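Local coordinates for protein serine--tRNA ligase (Pyrococcus horikoshii, PDB 2DQ0) that probably catalyses the ATP-dependent attachment of serine to tRNA(Ser), and also to tRNA(Sec), as a homodimeric class II aminoacyl-tRNA synthetase, at residues F302-Q307 / A407-R412; K355-A360 / V371-N376; W380-L385 / R398-L403. One frame throughout, in Å; residues are numbered along the deposited sequence.

Contact 1 of 3, residues F302-Q307 / A407-R412; sequences FHKVEQ and AIATSR. With SSA (5'-O-(N-(L-seryl)-sulfamoyl)adenosine), chain G; SO4 (sulfate ion), chain E.
Phe302 rests its CB 3.7 Å from Ser411 OG and, with CG between the backbone N and carbonyl carbon (chi1 61°), spreads its ring over one face of the ligand's adenine. A flat apolar ring suits a flat base; an alanine here would probably strip that face of its stack and let the base tilt against Arg412, whose guanidinium lies over the other face, offset toward N3 and the ribose. Ser411 OG donates to adenine N3 (2.9 Å). His303 O accepts from Thr410 N, and a water joins His303 N to Thr410 OG1. The His303 imidazole bonds Asp196 of this chain and Tyr219 of the second subunit. These segments belong to motifs 2 and 3 of the class II fold, which characteristically supply the phenylalanine and arginine of this adenine sandwich. Lys304 runs its CD past Ala409 CB (3.9 Å), a methyl small enough to admit the ribose, and brings NZ to Thr252 and, weakly, to Glu306 OE1. Val305 O accepts two hydrogen bonds, from Ala407 N (2.9 Å) and Ile408 N (3.2 Å), in a classic beta bulge. Glu306 grips the seryl group: OE1 accepts from the ligand OG (2.7 Å), OE2 from N10 (2.6 Å).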
loop_
_atom_site.group_PDB
_atom_site.type_symbol
_atom_site.label_atom_id
_atom_site.label_comp_id
_atom_site.label_asym_id
_atom_site.label_seq_id
_atom_site.Cartn_x
_atom_site.Cartn_y
_atom_site.Cartn_z
ATOM N N PHE A 302 2.344 8.100 -2.123
ATOM C CA PHE A 302 1.844 8.839 -3.274
ATOM C C PHE A 302 1.517 7.882 -4.410
ATOM O O PHE A 302 1.985 6.727 -4.453
ATOM C CB PHE A 302 2.847 9.879 -3.773
ATOM C CG PHE A 302 4.158 9.304 -4.228
ATOM C CD1 PHE A 302 5.166 9.015 -3.312
ATOM C CD2 PHE A 302 4.405 9.091 -5.581
ATOM C CE1 PHE A 302 6.403 8.530 -3.742
ATOM C CE2 PHE A 302 5.643 8.609 -6.023
ATOM C CZ PHE A 302 6.642 8.328 -5.102
ATOM N N HIS A 303 0.707 8.375 -5.331
ATOM C CA HIS A 303 0.286 7.599 -6.484
ATOM C C HIS A 303 1.137 7.970 -7.692
ATOM O O HIS A 303 1.469 9.146 -7.888
ATOM C CB HIS A 303 -1.181 7.888 -6.752
ATOM C CG HIS A 303 -2.083 7.415 -5.663
ATOM N ND1 HIS A 303 -3.332 7.952 -5.443
ATOM C CD2 HIS A 303 -1.932 6.422 -4.751
ATOM C CE1 HIS A 303 -3.912 7.312 -4.442
ATOM N NE2 HIS A 303 -3.084 6.378 -4.004
ATOM N N LYS A 304 1.500 6.970 -8.491
ATOM C CA LYS A 304 2.302 7.207 -9.681
ATOM C C LYS A 304 2.030 6.281 -10.862
ATOM O O LYS A 304 1.991 5.068 -10.728
ATOM C CB LYS A 304 3.788 7.150 -9.332
ATOM C CG LYS A 304 4.693 7.487 -10.498
ATOM C CD LYS A 304 6.142 7.703 -10.045
ATOM C CE LYS A 304 6.675 6.493 -9.268
ATOM N NZ LYS A 304 6.600 5.222 -10.061
ATOM N N VAL A 305 1.817 6.884 -12.023
ATOM C CA VAL A 305 1.603 6.148 -13.257
ATOM C C VAL A 305 3.025 6.045 -13.801
ATOM O O VAL A 305 3.683 7.067 -14.020
ATOM C CB VAL A 305 0.720 6.949 -14.221
ATOM C CG1 VAL A 305 0.630 6.251 -15.577
ATOM C CG2 VAL A 305 -0.659 7.115 -13.619
ATOM N N GLU A 306 3.496 4.819 -14.017
ATOM C CA GLU A 306 4.871 4.586 -14.455
ATOM C C GLU A 306 5.084 3.922 -15.812
ATOM O O GLU A 306 4.392 2.968 -16.162
ATOM C CB GLU A 306 5.566 3.733 -13.382
ATOM C CG GLU A 306 6.985 3.310 -13.702
ATOM C CD GLU A 306 7.990 4.340 -13.272
ATOM O OE1 GLU A 306 7.594 5.509 -13.109
ATOM O OE2 GLU A 306 9.176 3.981 -13.105
ATOM N N GLN A 307 6.076 4.415 -16.553
ATOM C CA GLN A 307 6.444 3.843 -17.853
ATOM C C GLN A 307 7.612 2.893 -17.619
ATOM O O GLN A 307 8.585 3.260 -16.955
ATOM C CB GLN A 307 6.964 4.910 -18.828
ATOM C CG GLN A 307 6.009 5.996 -19.291
ATOM C CD GLN A 307 6.742 7.017 -20.142
ATOM O OE1 GLN A 307 7.033 8.142 -19.703
ATOM N NE2 GLN A 307 7.078 6.619 -21.357
ATOM N N ALA A 407 5.399 8.880 -15.589
ATOM C CA ALA A 407 4.469 9.403 -16.585
ATOM C C ALA A 407 3.936 10.542 -15.712
ATOM O O ALA A 407 4.140 11.706 -16.002
ATOM C CB ALA A 407 3.371 8.416 -16.905
ATOM N N ILE A 408 3.279 10.195 -14.614
ATOM C CA ILE A 408 2.795 11.206 -13.677
ATOM C C ILE A 408 2.772 10.711 -12.234
ATOM O O ILE A 408 2.155 9.695 -11.909
ATOM C CB ILE A 408 1.367 11.673 -13.971
ATOM C CG1 ILE A 408 1.329 12.507 -15.241
ATOM C CG2 ILE A 408 0.845 12.504 -12.781
ATOM C CD1 ILE A 408 -0.096 13.029 -15.586
ATOM N N ALA A 409 3.459 11.422 -11.362
ATOM C CA ALA A 409 3.414 11.060 -9.961
ATOM C C ALA A 409 2.417 12.146 -9.522
ATOM O O ALA A 409 2.743 13.331 -9.534
ATOM C CB ALA A 409 4.793 11.239 -9.325
ATOM N N THR A 410 1.197 11.742 -9.180
ATOM C CA THR A 410 0.135 12.696 -8.821
ATOM C C THR A 410 0.485 13.711 -7.740
ATOM O O THR A 410 0.118 14.875 -7.845
ATOM C CB THR A 410 -1.174 11.978 -8.406
ATOM O OG1 THR A 410 -0.981 11.308 -7.162
ATOM C CG2 THR A 410 -1.579 10.957 -9.437
ATOM N N SER A 411 1.175 13.267 -6.697
ATOM C CA SER A 411 1.586 14.149 -5.605
ATOM C C SER A 411 2.133 15.479 -6.164
ATOM O O SER A 411 1.534 16.543 -5.999
ATOM C CB SER A 411 2.677 13.459 -4.780
ATOM O OG SER A 411 3.700 12.957 -5.648
ATOM N N ARG A 412 3.268 15.403 -6.844
ATOM C CA ARG A 412 3.882 16.600 -7.388
ATOM C C ARG A 412 3.190 17.218 -8.577
ATOM O O ARG A 412 3.421 18.388 -8.870
ATOM C CB ARG A 412 5.341 16.332 -7.707
ATOM C CG ARG A 412 6.062 15.907 -6.443
ATOM C CD ARG A 412 7.521 15.853 -6.618
ATOM N NE ARG A 412 8.154 15.640 -5.339
ATOM C CZ ARG A 412 9.459 15.499 -5.170
ATOM N NH1 ARG A 412 9.939 15.316 -3.945
ATOM N NH2 ARG A 412 10.272 15.537 -6.224
HETATM N N10 SSA G . 10.785 4.568 -11.152
HETATM C CA SSA G . 11.397 5.902 -11.291
HETATM C CB SSA G . 10.748 6.684 -12.401
HETATM O OG SSA G . 9.427 7.118 -12.059
HETATM C C9 SSA G . 11.303 6.745 -10.025
HETATM O O9 SSA G . 10.648 6.366 -9.058
HETATM N N8 SSA G . 11.984 7.898 -10.019
HETATM S S1 SSA G . 11.903 8.879 -8.748
HETATM O O1S SSA G . 12.464 8.122 -7.638
HETATM O O2S SSA G . 12.522 10.131 -9.168
HETATM O "O5'" SSA G . 10.364 9.073 -8.519
HETATM C "C5'" SSA G . 9.569 9.590 -9.568
HETATM C "C4'" SSA G . 8.789 10.792 -9.136
HETATM O "O4'" SSA G . 7.883 10.455 -8.068
HETATM C "C3'" SSA G . 9.552 11.986 -8.597
HETATM O "O3'" SSA G . 10.118 12.715 -9.666
HETATM C "C2'" SSA G . 8.401 12.752 -7.969
HETATM O "O2'" SSA G . 7.542 13.373 -8.895
HETATM C "C1'" SSA G . 7.660 11.607 -7.265
HETATM N N9 SSA G . 8.168 11.294 -5.933
HETATM C C8 SSA G . 9.313 10.606 -5.566
HETATM N N7 SSA G . 9.473 10.506 -4.271
HETATM C C5 SSA G . 8.368 11.172 -3.747
HETATM C C6 SSA G . 7.951 11.438 -2.416
HETATM N N6 SSA G . 8.632 11.040 -1.346
HETATM N N1 SSA G . 6.780 12.123 -2.233
HETATM C C2 SSA G . 6.086 12.515 -3.324
HETATM N N3 SSA G . 6.386 12.326 -4.629
HETATM C C4 SSA G . 7.553 11.655 -4.766
HETATM S S SO4 E . 13.798 16.761 -4.699
HETATM O O1 SO4 E . 13.751 15.353 -4.232
HETATM O O2 SO4 E . 15.177 17.288 -4.584
HETATM O O3 SO4 E . 12.906 17.577 -3.858
HETATM O O4 SO4 E . 13.359 16.845 -6.109
HETATM O O HOH W 1 0.023 10.829 -4.851
#

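Contact 2 of 3, residues K355-A360 / V371-N376; sequences KYDIEA and VVSASN. With SSA (5'-O-(N-(L-seryl)-sulfamoyl)adenosine), chain G.
Ser373 and Asp357 face each other as a non-hydrogen-bonded antiparallel pair, and their side chains supply the bond that the backbones lack there. Asp357 CG stands anti to its carbonyl carbon (chi1 -81°), which brings OD1 to Ser373 OG, 2.6 Å away; the hydroxyl donates from above the carboxylate plane, 40° out of it. On the same face Lys355 bends at chi2 and chi3 and lays its CD over two serines, 3.3 Å from Ser373 OG and 3.2 Å from Ser375 OG, before NZ goes on to Leu348 O. A long aliphatic stem with a polar tip suits this place, since the stem can pass small hydroxyls while the amine finds its partner farther off.

On the other face Tyr356 and Ile358 pack on helix 316-333, while Val372 and Ala374 touch strand 398-406. The two branches of Ile358 go to different valines: CD1 lies 3.4 Å from Val372 CG1, and CG2 meets Val371 CG1 at 3.7 Å. Both valines can face one isoleucine because the hairpin carries a classic beta bulge, in which Ile358 O accepts from Val371 N (2.7 Å) and weakly from Val372 N. At the bulge Val371 O receives a weak bond from the ligand's ribose O2' (2.9 Å), and Ser373 CB lies beside the sulfamoyl O2S. A buried carboxylate beside this serine would probably keep its hydroxyl proton directed across to Asp357, leaving Ser373 to meet the ligand through carbon.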
loop_
_atom_site.group_PDB
_atom_site.type_symbol
_atom_site.label_atom_id
_atom_site.label_comp_id
_atom_site.label_asym_id
_atom_site.label_seq_id
_atom_site.Cartn_x
_atom_site.Cartn_y
_atom_site.Cartn_z
ATOM N N LYS A 355 20.269 9.822 -16.976
ATOM C CA LYS A 355 18.954 10.184 -16.473
ATOM C C LYS A 355 18.501 11.601 -16.804
ATOM O O LYS A 355 19.279 12.554 -16.710
ATOM C CB LYS A 355 18.928 9.966 -14.958
ATOM C CG LYS A 355 17.640 10.390 -14.264
ATOM C CD LYS A 355 17.351 9.528 -13.038
ATOM C CE LYS A 355 18.381 9.660 -11.935
ATOM N NZ LYS A 355 18.305 8.483 -10.998
ATOM N N TYR A 356 17.238 11.730 -17.209
ATOM C CA TYR A 356 16.658 13.037 -17.500
ATOM C C TYR A 356 15.560 13.286 -16.475
ATOM O O TYR A 356 14.800 12.382 -16.150
ATOM C CB TYR A 356 16.026 13.083 -18.885
ATOM C CG TYR A 356 16.980 13.040 -20.042
ATOM C CD1 TYR A 356 16.740 12.197 -21.121
ATOM C CD2 TYR A 356 18.087 13.885 -20.099
ATOM C CE1 TYR A 356 17.572 12.196 -22.234
ATOM C CE2 TYR A 356 18.935 13.892 -21.214
ATOM C CZ TYR A 356 18.663 13.042 -22.280
ATOM O OH TYR A 356 19.456 13.043 -23.401
ATOM N N ASP A 357 15.480 14.511 -15.969
ATOM C CA ASP A 357 14.443 14.880 -15.014
ATOM C C ASP A 357 13.608 16.026 -15.573
ATOM O O ASP A 357 14.100 16.883 -16.310
ATOM C CB ASP A 357 15.049 15.368 -13.691
ATOM C CG ASP A 357 15.470 14.238 -12.764
ATOM O OD1 ASP A 357 15.587 13.078 -13.214
ATOM O OD2 ASP A 357 15.705 14.526 -11.569
ATOM N N ILE A 358 12.334 16.037 -15.240
ATOM C CA ILE A 358 11.510 17.150 -15.640
ATOM C C ILE A 358 11.283 17.938 -14.354
ATOM O O ILE A 358 10.657 17.428 -13.418
ATOM C CB ILE A 358 10.156 16.715 -16.173
ATOM C CG1 ILE A 358 10.344 15.878 -17.441
ATOM C CG2 ILE A 358 9.301 17.958 -16.429
ATOM C CD1 ILE A 358 9.053 15.417 -18.089
ATOM N N GLU A 359 11.813 19.158 -14.293
ATOM C CA GLU A 359 11.639 20.008 -13.116
ATOM C C GLU A 359 10.677 21.090 -13.504
ATOM O O GLU A 359 10.978 21.901 -14.374
ATOM C CB GLU A 359 12.962 20.627 -12.672
ATOM C CG GLU A 359 13.974 19.614 -12.126
ATOM C CD GLU A 359 15.377 20.200 -11.981
ATOM O OE1 GLU A 359 16.275 19.527 -11.430
ATOM O OE2 GLU A 359 15.590 21.344 -12.428
ATOM N N ALA A 360 9.503 21.081 -12.881
ATOM C CA ALA A 360 8.464 22.078 -13.166
ATOM C C ALA A 360 8.723 23.339 -12.424
ATOM O O ALA A 360 9.251 23.322 -11.319
ATOM C CB ALA A 360 7.092 21.576 -12.776
ATOM N N VAL A 371 9.778 16.632 -11.019
ATOM C CA VAL A 371 8.413 16.188 -11.096
ATOM C C VAL A 371 8.353 14.823 -11.821
ATOM O O VAL A 371 7.356 14.114 -11.741
ATOM C CB VAL A 371 7.582 17.304 -11.773
ATOM C CG1 VAL A 371 7.507 17.103 -13.302
ATOM C CG2 VAL A 371 6.238 17.406 -11.097
ATOM N N VAL A 372 9.431 14.467 -12.525
ATOM C CA VAL A 372 9.544 13.172 -13.204
ATOM C C VAL A 372 10.999 12.808 -13.472
ATOM O O VAL A 372 11.857 13.670 -13.608
ATOM C CB VAL A 372 8.745 13.069 -14.575
ATOM C CG1 VAL A 372 8.132 14.377 -14.937
ATOM C CG2 VAL A 372 9.662 12.582 -15.709
ATOM N N SER A 373 11.260 11.508 -13.544
ATOM C CA SER A 373 12.588 10.988 -13.808
ATOM C C SER A 373 12.486 9.894 -14.869
ATOM O O SER A 373 11.587 9.042 -14.815
ATOM C CB SER A 373 13.172 10.408 -12.524
ATOM O OG SER A 373 14.470 10.919 -12.305
ATOM N N ALA A 374 13.396 9.935 -15.838
ATOM C CA ALA A 374 13.458 8.939 -16.920
ATOM C C ALA A 374 14.877 8.371 -16.953
ATOM O O ALA A 374 15.838 9.089 -17.193
ATOM C CB ALA A 374 13.119 9.582 -18.260
ATOM N N SER A 375 15.006 7.076 -16.725
ATOM C CA SER A 375 16.320 6.446 -16.699
ATOM C C SER A 375 16.518 5.346 -17.732
ATOM O O SER A 375 15.587 4.624 -18.094
ATOM C CB SER A 375 16.563 5.822 -15.319
ATOM O OG SER A 375 16.351 6.758 -14.279
ATOM N N ASN A 376 17.738 5.227 -18.229
ATOM C CA ASN A 376 18.039 4.126 -19.108
ATOM C C ASN A 376 18.905 3.275 -18.182
ATOM O O ASN A 376 20.003 3.672 -17.759
ATOM C CB ASN A 376 18.838 4.546 -20.330
ATOM C CG ASN A 376 19.174 3.360 -21.227
ATOM O OD1 ASN A 376 19.002 2.194 -20.835
ATOM N ND2 ASN A 376 19.661 3.648 -22.427
HETATM N N10 SSA G . 10.785 4.568 -11.152
HETATM C CA SSA G . 11.397 5.902 -11.291
HETATM C CB SSA G . 10.748 6.684 -12.401
HETATM O OG SSA G . 9.427 7.118 -12.059
HETATM C C9 SSA G . 11.303 6.745 -10.025
HETATM O O9 SSA G . 10.648 6.366 -9.058
HETATM N N8 SSA G . 11.984 7.898 -10.019
HETATM S S1 SSA G . 11.903 8.879 -8.748
HETATM O O1S SSA G . 12.464 8.122 -7.638
HETATM O O2S SSA G . 12.522 10.131 -9.168
HETATM O "O5'" SSA G . 10.364 9.073 -8.519
HETATM C "C5'" SSA G . 9.569 9.590 -9.568
HETATM C "C4'" SSA G . 8.789 10.792 -9.136
HETATM O "O4'" SSA G . 7.883 10.455 -8.068
HETATM C "C3'" SSA G . 9.552 11.986 -8.597
HETATM O "O3'" SSA G . 10.118 12.715 -9.666
HETATM C "C2'" SSA G . 8.401 12.752 -7.969
HETATM O "O2'" SSA G . 7.542 13.373 -8.895
HETATM C "C1'" SSA G . 7.660 11.607 -7.265
HETATM N N9 SSA G . 8.168 11.294 -5.933
HETATM C C8 SSA G . 9.313 10.606 -5.566
HETATM N N7 SSA G . 9.473 10.506 -4.271
HETATM C C5 SSA G . 8.368 11.172 -3.747
HETATM C C6 SSA G . 7.951 11.438 -2.416
HETATM N N6 SSA G . 8.632 11.040 -1.346
HETATM N N1 SSA G . 6.780 12.123 -2.233
HETATM C C2 SSA G . 6.086 12.515 -3.324
HETATM N N3 SSA G . 6.386 12.326 -4.629
HETATM C C4 SSA G . 7.553 11.655 -4.766
#

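Contact 3 of 3, residues W380-L385 / R398-L403; sequences WQARRL and RYVHTL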
loop_
_atom_site.group_PDB
_atom_site.type_symbol
_atom_site.label_atom_id
_atom_site.label_comp_id
_atom_site.label_asym_id
_atom_site.label_seq_id
_atom_site.Cartn_x
_atom_site.Cartn_y
_atom_site.Cartn_z
ATOM N N TRP A 380 21.833 -3.235 -16.172
ATOM C CA TRP A 380 22.104 -3.313 -14.728
ATOM C C TRP A 380 21.089 -4.130 -13.942
ATOM O O TRP A 380 21.461 -4.862 -13.029
ATOM C CB TRP A 380 22.172 -1.911 -14.133
ATOM C CG TRP A 380 22.902 -1.814 -12.803
ATOM C CD1 TRP A 380 24.239 -1.691 -12.623
ATOM C CD2 TRP A 380 22.321 -1.824 -11.489
ATOM N NE1 TRP A 380 24.539 -1.625 -11.288
ATOM C CE2 TRP A 380 23.381 -1.706 -10.567
ATOM C CE3 TRP A 380 21.011 -1.924 -11.005
ATOM C CZ2 TRP A 380 23.176 -1.686 -9.180
ATOM C CZ3 TRP A 380 20.805 -1.905 -9.627
ATOM C CH2 TRP A 380 21.886 -1.786 -8.730
ATOM N N GLN A 381 19.807 -3.986 -14.278
ATOM C CA GLN A 381 18.761 -4.725 -13.585
ATOM C C GLN A 381 18.663 -6.107 -14.193
ATOM O O GLN A 381 18.544 -7.112 -13.474
ATOM C CB GLN A 381 17.412 -3.997 -13.700
ATOM C CG GLN A 381 17.459 -2.575 -13.177
ATOM C CD GLN A 381 16.112 -1.911 -13.160
ATOM O OE1 GLN A 381 15.425 -1.823 -14.183
ATOM N NE2 GLN A 381 15.722 -1.422 -11.992
ATOM N N ALA A 382 18.723 -6.148 -15.523
ATOM C CA ALA A 382 18.658 -7.404 -16.263
ATOM C C ALA A 382 19.681 -8.401 -15.750
ATOM O O ALA A 382 19.374 -9.575 -15.568
ATOM C CB ALA A 382 18.884 -7.157 -17.738
ATOM N N ARG A 383 20.897 -7.942 -15.498
ATOM C CA ARG A 383 21.926 -8.857 -15.024
ATOM C C ARG A 383 21.625 -9.357 -13.616
ATOM O O ARG A 383 22.063 -10.436 -13.245
ATOM C CB ARG A 383 23.293 -8.174 -15.079
ATOM C CG ARG A 383 24.489 -9.115 -15.192
ATOM C CD ARG A 383 25.768 -8.332 -15.523
ATOM N NE ARG A 383 25.772 -7.793 -16.888
ATOM C CZ ARG A 383 26.218 -8.459 -17.955
ATOM N NH1 ARG A 383 26.184 -7.889 -19.154
ATOM N NH2 ARG A 383 26.708 -9.695 -17.835
ATOM N N ARG A 384 20.861 -8.589 -12.839
ATOM C CA ARG A 384 20.523 -8.991 -11.472
ATOM C C ARG A 384 19.325 -9.907 -11.450
ATOM O O ARG A 384 19.318 -10.920 -10.771
ATOM C CB ARG A 384 20.212 -7.770 -10.594
ATOM C CG ARG A 384 21.413 -6.906 -10.257
ATOM C CD ARG A 384 21.017 -5.440 -10.047
ATOM N NE ARG A 384 20.892 -5.084 -8.637
ATOM C CZ ARG A 384 21.915 -4.816 -7.835
ATOM N NH1 ARG A 384 21.690 -4.511 -6.561
ATOM N NH2 ARG A 384 23.158 -4.837 -8.305
ATOM N N LEU A 385 18.300 -9.542 -12.199
ATOM C CA LEU A 385 17.079 -10.328 -12.240
ATOM C C LEU A 385 17.114 -11.459 -13.264
ATOM O O LEU A 385 16.138 -12.191 -13.419
ATOM C CB LEU A 385 15.904 -9.399 -12.523
ATOM C CG LEU A 385 15.776 -8.326 -11.446
ATOM C CD1 LEU A 385 14.725 -7.282 -11.840
ATOM C CD2 LEU A 385 15.440 -9.017 -10.128
ATOM N N ARG A 398 21.124 -13.088 -24.560
ATOM C CA ARG A 398 21.784 -11.870 -24.110
ATOM C C ARG A 398 20.852 -11.056 -23.203
ATOM O O ARG A 398 19.622 -11.128 -23.326
ATOM C CB ARG A 398 22.191 -11.013 -25.309
ATOM C CG ARG A 398 23.139 -11.680 -26.279
ATOM C CD ARG A 398 23.506 -10.702 -27.391
ATOM N NE ARG A 398 22.356 -10.333 -28.215
ATOM C CZ ARG A 398 22.077 -9.090 -28.613
ATOM N NH1 ARG A 398 21.005 -8.865 -29.367
ATOM N NH2 ARG A 398 22.850 -8.062 -28.252
ATOM N N TYR A 399 21.450 -10.286 -22.296
ATOM C CA TYR A 399 20.687 -9.451 -21.375
ATOM C C TYR A 399 19.951 -8.344 -22.111
ATOM O O TYR A 399 20.423 -7.794 -23.100
ATOM C CB TYR A 399 21.608 -8.864 -20.298
ATOM C CG TYR A 399 22.079 -9.914 -19.319
ATOM C CD1 TYR A 399 21.192 -10.478 -18.401
ATOM C CD2 TYR A 399 23.396 -10.372 -19.331
ATOM C CE1 TYR A 399 21.609 -11.467 -17.517
ATOM C CE2 TYR A 399 23.822 -11.365 -18.450
ATOM C CZ TYR A 399 22.923 -11.899 -17.544
ATOM O OH TYR A 399 23.347 -12.815 -16.613
ATOM N N VAL A 400 18.760 -8.045 -21.635
ATOM C CA VAL A 400 17.935 -7.012 -22.235
ATOM C C VAL A 400 18.319 -5.685 -21.589
ATOM O O VAL A 400 19.158 -5.620 -20.674
ATOM C CB VAL A 400 16.449 -7.298 -21.927
ATOM C CG1 VAL A 400 16.111 -8.785 -22.231
ATOM C CG2 VAL A 400 16.175 -7.019 -20.442
ATOM N N HIS A 401 17.742 -4.609 -22.084
ATOM C CA HIS A 401 18.002 -3.323 -21.458
ATOM C C HIS A 401 16.679 -2.909 -20.844
ATOM O O HIS A 401 15.619 -3.193 -21.399
ATOM C CB HIS A 401 18.480 -2.277 -22.466
ATOM C CG HIS A 401 19.964 -2.265 -22.655
ATOM N ND1 HIS A 401 20.626 -1.233 -23.289
ATOM C CD2 HIS A 401 20.920 -3.148 -22.266
ATOM C CE1 HIS A 401 21.926 -1.480 -23.275
ATOM N NE2 HIS A 401 22.131 -2.633 -22.660
ATOM N N THR A 402 16.726 -2.285 -19.680
ATOM C CA THR A 402 15.493 -1.845 -19.049
ATOM C C THR A 402 15.510 -0.346 -18.896
ATOM O O THR A 402 16.560 0.263 -18.703
ATOM C CB THR A 402 15.284 -2.482 -17.647
ATOM O OG1 THR A 402 16.334 -2.073 -16.760
ATOM C CG2 THR A 402 15.274 -3.982 -17.750
ATOM N N LEU A 403 14.333 0.247 -19.010
ATOM C CA LEU A 403 14.192 1.676 -18.828
ATOM C C LEU A 403 12.923 1.966 -18.032
ATOM O O LEU A 403 12.001 1.143 -17.988
ATOM C CB LEU A 403 14.134 2.397 -20.174
ATOM C CG LEU A 403 15.431 2.414 -20.980
ATOM C CD1 LEU A 403 15.538 1.147 -21.824
ATOM C CD2 LEU A 403 15.432 3.632 -21.865
#
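Arg383 covers one face of the Tyr399 ring with its CA and CG. The CA makes a CH-pi contact, 4.0 Å from the ring centroid and 27° off the normal, and CG, anti to the backbone N, follows toward the rim. The bend at chi3 carries the guanidinium past the CD2-CE2 rim, so that one of its own faces meets Tyr399 CD2, 3.5 Å above its plane. The two planes are 54° apart, so the groups do not stack flat, and NH2 lies 3.4 Å from Tyr399 CE2. Ala382 O approaches the ring obliquely near CD1 and CE1. An arginine fits here since its stem can cover an aromatic face while its charge is paired elsewhere: NH1 forms a salt bridge with Asp379.

Ala382 fills the next place. Its CB meets Val400 CG2 at 3.8 Å and Tyr399 CD1 at 4.1 Å; the small methyl lets the short helix about 382-385 come close to the strand. Farther along the strand, Gln381 reaches Thr402 with an extended side chain. Thr402 OG1 donates to Gln381 OE1 at 2.7 Å, tilted only 15° from the amide plane. The amide can accept and donate at once, and its NE2 gives bonds to Ser229 O and to Glu254 OE2. Glu254 in turn bonds the seryl-adenylate analogue through OE1, so Gln381 is a second-shell residue, itself held by Thr402, and is likely to steady Glu254.

The contact thus packs a short helical turn against strand 398-406. Strand 387-390 flanks Val400 and Tyr399, strand 301-311 meets Gln381, Val400 and Thr402, and helix 316-333 covers Leu403.

In the fold
Strand 301-311 opens the loop that contact 1 will close, and contacts 2 and 3 both lie within it. The chain next passes through helix 316-333 and strand 338-342, then makes the hairpin of strands 354-362 and 367-376, where contact 2 closes. Contact 3 follows in series, joining the turn after that hairpin to strand 398-406; the strand then leads straight into 407-412, which returns to 302-307. No loops cross. All three contacts reach one mixed sheet of the catalytic core. Contacts 1 and 2 both border the ligand and meet where Arg412 CB packs on Val371 CG2, 3.7 Å apart, while Ser375 and Asn376 touch Leu403 between contacts 2 and 3.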